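Putative thioesterase (Escherichia coli, PDB 5UGZ) is a type II thioesterase of the colibactin assembly-line pathway that probably releases pathway intermediates by hydrolysing their thioester links. Local coordinates at residues Arg128-Ala133 against Glu218-Arg223. Sequence-based numbering, arbitrary orientation.
Sequences RPPDRA and EKFTTR
A salt bridge from Asp-131 to Lys-219, beside a CH-pi contact of Pro-130 with Phe-220, joins two loops. Residues 128-133 follow strand 121-125 of the central parallel sheet. Residues 218-223 lead into strand 225-230 and begin at the end of a 3-10 segment. Pro-130 and Phe-220 approach from opposite directions. The CG of Pro-130 lies over one face of the Phe-220 ring, 4.0 Å from its centroid, in a CH-pi contact. It sits toward the rim of that face, 3.7 Å from Phe-220 CE2. The opposite face of the ring carries CG of Lys-219, also toward the rim. Phe-105 of helix 99-113 meets Phe-220 edge-to-face and also touches Pro-130, so this pair packs against that helix.

Asp-131 stands at the ring edge, its carboxylate plane turned 76° from the ring. Its OD1 is 3.4 Å from Phe-220 CE2 and is buried here without a hydrogen-bond partner. OD2 takes the charged contacts. Lys-219 NZ donates to Asp-131 OD2 at 2.7 Å, arriving from above the carboxylate plane, 36° out of it. A bend at the last torsion of the lysine chain (chi4 -65°) turns NZ to this oxygen, and NZ also bonds to the backbone O of Ala-216. Arg-132 NE adds a weak bond to Asp-131 OD2 at 3.4 Å. One carboxylate oxygen thus serves both cations. With an alanine at Asp-131, Lys-219 and Arg-132 would probably lose their common anion, and the ring edge of Phe-220 its carboxylate neighbour. The arrangement is a three-residue salt-bridge network over an apolar proline-phenylalanine pair, tying together loops that follow neighbouring strands in an alpha/beta-hydrolase fold, as in other thioesterases of this family.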
ATOM      1  N   ARG A 128       1.820   8.851   3.347  1.00 27.26           N
ATOM      2  CA  ARG A 128       1.406  10.016   4.113  1.00 27.98           C
ATOM      3  C   ARG A 128      -0.041   9.842   4.579  1.00 28.73           C
ATOM      4  O   ARG A 128      -0.789   9.034   4.019  1.00 26.46           O
ATOM      5  CB  ARG A 128       1.575  11.283   3.273  1.00 32.63           C
ATOM      6  CG  ARG A 128       3.053  11.554   2.897  1.00 37.31           C
ATOM      7  CD  ARG A 128       3.264  12.717   1.908  1.00 43.47           C
ATOM      8  NE  ARG A 128       2.695  13.993   2.357  1.00 48.38           N
ATOM      9  CZ  ARG A 128       3.002  15.184   1.838  1.00 49.61           C
ATOM     10  NH1 ARG A 128       3.895  15.289   0.854  1.00 47.58           N
ATOM     11  NH2 ARG A 128       2.414  16.277   2.309  1.00 48.99           N
ATOM     12  N   PRO A 129      -0.456  10.571   5.612  1.00 29.01           N
ATOM     13  CA  PRO A 129      -1.781  10.333   6.183  1.00 27.50           C
ATOM     14  C   PRO A 129      -2.862  10.589   5.159  1.00 28.21           C
ATOM     15  O   PRO A 129      -2.726  11.465   4.283  1.00 30.20           O
ATOM     16  CB  PRO A 129      -1.850  11.330   7.349  1.00 29.41           C
ATOM     17  CG  PRO A 129      -0.432  11.653   7.660  1.00 30.15           C
ATOM     18  CD  PRO A 129       0.273  11.624   6.339  1.00 29.25           C
ATOM     19  N   PRO A 130      -3.976   9.854   5.228  1.00 26.01           N
ATOM     20  CA  PRO A 130      -4.983   9.974   4.168  1.00 28.42           C
ATOM     21  C   PRO A 130      -5.597  11.362   4.069  1.00 29.22           C
ATOM     22  O   PRO A 130      -5.987  11.768   2.964  1.00 28.16           O
ATOM     23  CB  PRO A 130      -6.021   8.907   4.545  1.00 25.41           C
ATOM     24  CG  PRO A 130      -5.776   8.601   5.974  1.00 22.15           C
ATOM     25  CD  PRO A 130      -4.337   8.839   6.233  1.00 26.03           C
ATOM     26  N   ASP A 131      -5.692  12.105   5.178  1.00 28.04           N
ATOM     27  CA  ASP A 131      -6.205  13.471   5.105  1.00 30.91           C
ATOM     28  C   ASP A 131      -5.167  14.472   4.597  1.00 34.75           C
ATOM     29  O   ASP A 131      -5.535  15.601   4.245  1.00 36.40           O
ATOM     30  CB  ASP A 131      -6.787  13.925   6.465  1.00 30.33           C
ATOM     31  CG  ASP A 131      -5.833  13.730   7.654  1.00 28.82           C
ATOM     32  OD1 ASP A 131      -5.039  12.781   7.661  1.00 32.66           O
ATOM     33  OD2 ASP A 131      -5.903  14.526   8.608  1.00 31.33           O
ATOM     34  N   ARG A 132      -3.897  14.077   4.501  1.00 32.77           N
ATOM     35  CA  ARG A 132      -2.861  14.912   3.919  1.00 33.23           C
ATOM     36  C   ARG A 132      -2.249  14.293   2.675  1.00 35.92           C
ATOM     37  O   ARG A 132      -1.384  14.914   2.050  1.00 39.53           O
ATOM     38  CB  ARG A 132      -1.782  15.190   4.960  1.00 35.65           C
ATOM     39  CG  ARG A 132      -2.325  15.970   6.131  1.00 37.60           C
ATOM     40  CD  ARG A 132      -2.291  15.207   7.443  1.00 35.60           C
ATOM     41  NE  ARG A 132      -2.858  16.029   8.508  1.00 40.06           N
ATOM     42  CZ  ARG A 132      -2.221  17.050   9.072  1.00 44.98           C
ATOM     43  NH1 ARG A 132      -2.807  17.764  10.033  1.00 44.88           N
ATOM     44  NH2 ARG A 132      -0.989  17.358   8.677  1.00 43.89           N
ATOM     45  N   ALA A 133      -2.689  13.095   2.290  1.00 38.83           N
ATOM     46  CA  ALA A 133      -2.206  12.440   1.080  1.00 38.86           C
ATOM     47  C   ALA A 133      -2.605  13.238  -0.150  1.00 45.93           C
ATOM     48  O   ALA A 133      -3.409  12.773  -0.971  1.00 44.68           O
ATOM     49  CB  ALA A 133      -2.740  11.011   0.983  1.00 32.28           C
ATOM     50  N   GLU A 218      -2.806   9.174  13.719  1.00 28.00           N
ATOM     51  CA  GLU A 218      -3.209   8.583  14.990  1.00 24.64           C
ATOM     52  C   GLU A 218      -4.704   8.705  15.264  1.00 24.03           C
ATOM     53  O   GLU A 218      -5.269   7.858  15.966  1.00 25.54           O
ATOM     54  CB  GLU A 218      -2.389   9.217  16.119  1.00 30.00           C
ATOM     55  CG  GLU A 218      -0.910   8.823  16.047  1.00 30.14           C
ATOM     56  CD  GLU A 218      -0.009   9.648  16.944  1.00 36.26           C
ATOM     57  OE1 GLU A 218      -0.525  10.392  17.811  1.00 39.91           O
ATOM     58  OE2 GLU A 218       1.227   9.554  16.772  1.00 40.34           O
ATOM     59  N   LYS A 219      -5.375   9.723  14.725  1.00 25.62           N
ATOM     60  CA  LYS A 219      -6.809   9.853  14.978  1.00 22.96           C
ATOM     61  C   LYS A 219      -7.654   8.791  14.274  1.00 22.99           C
ATOM     62  O   LYS A 219      -8.855   8.700  14.555  1.00 20.13           O
ATOM     63  CB  LYS A 219      -7.297  11.235  14.550  1.00 24.09           C
ATOM     64  CG  LYS A 219      -6.921  11.589  13.130  1.00 25.31           C
ATOM     65  CD  LYS A 219      -7.689  12.790  12.643  1.00 28.24           C
ATOM     66  CE  LYS A 219      -7.274  13.173  11.238  1.00 28.28           C
ATOM     67  NZ  LYS A 219      -5.856  13.626  11.194  1.00 28.90           N
ATOM     68  N   PHE A 220      -7.076   8.008  13.364  1.00 22.76           N
ATOM     69  CA  PHE A 220      -7.831   7.057  12.557  1.00 19.94           C
ATOM     70  C   PHE A 220      -8.020   5.707  13.236  1.00 20.02           C
ATOM     71  O   PHE A 220      -8.712   4.844  12.686  1.00 18.22           O
ATOM     72  CB  PHE A 220      -7.149   6.886  11.192  1.00 21.22           C
ATOM     73  CG  PHE A 220      -7.258   8.102  10.329  1.00 20.10           C
ATOM     74  CD1 PHE A 220      -8.464   8.432   9.741  1.00 21.27           C
ATOM     75  CD2 PHE A 220      -6.178   8.948  10.147  1.00 21.08           C
ATOM     76  CE1 PHE A 220      -8.580   9.567   8.967  1.00 22.69           C
ATOM     77  CE2 PHE A 220      -6.288  10.089   9.366  1.00 21.96           C
ATOM     78  CZ  PHE A 220      -7.483  10.402   8.785  1.00 22.55           C
ATOM     79  N   THR A 221      -7.440   5.516  14.424  1.00 21.49           N
ATOM     80  CA  THR A 221      -7.656   4.327  15.232  1.00 20.76           C
ATOM     81  C   THR A 221      -7.718   4.728  16.701  1.00 21.45           C
ATOM     82  O   THR A 221      -7.104   5.713  17.116  1.00 21.32           O
ATOM     83  CB  THR A 221      -6.539   3.294  15.011  1.00 19.58           C
ATOM     84  OG1 THR A 221      -6.816   2.106  15.769  1.00 21.49           O
ATOM     85  CG2 THR A 221      -5.209   3.861  15.450  1.00 19.62           C
ATOM     86  N   THR A 222      -8.484   3.968  17.486  1.00 21.56           N
ATOM     87  CA  THR A 222      -8.470   4.166  18.931  1.00 21.27           C
ATOM     88  C   THR A 222      -7.300   3.481  19.607  1.00 22.31           C
ATOM     89  O   THR A 222      -7.078   3.707  20.803  1.00 22.96           O
ATOM     90  CB  THR A 222      -9.736   3.636  19.574  1.00 24.27           C
ATOM     91  OG1 THR A 222      -9.809   2.226  19.340  1.00 25.22           O
ATOM     92  CG2 THR A 222     -10.955   4.324  19.007  1.00 25.76           C
ATOM     93  N   ARG A 223      -6.561   2.641  18.895  1.00 23.20           N
ATOM     94  CA  ARG A 223      -5.443   1.945  19.498  1.00 20.73           C
ATOM     95  C   ARG A 223      -4.142   2.672  19.192  1.00 21.49           C
ATOM     96  O   ARG A 223      -4.109   3.768  18.623  1.00 24.87           O
ATOM     97  CB  ARG A 223      -5.419   0.481  19.060  1.00 20.06           C
ATOM     98  CG  ARG A 223      -6.648  -0.220  19.575  1.00 20.41           C
ATOM     99  CD  ARG A 223      -6.523  -1.719  19.742  1.00 23.74           C
ATOM    100  NE  ARG A 223      -5.267  -2.169  20.331  1.00 22.32           N
ATOM    101  CZ  ARG A 223      -4.984  -3.450  20.537  1.00 20.99           C
ATOM    102  NH1 ARG A 223      -5.874  -4.379  20.221  1.00 20.81           N
ATOM    103  NH2 ARG A 223      -3.822  -3.811  21.056  1.00 20.60           N
TER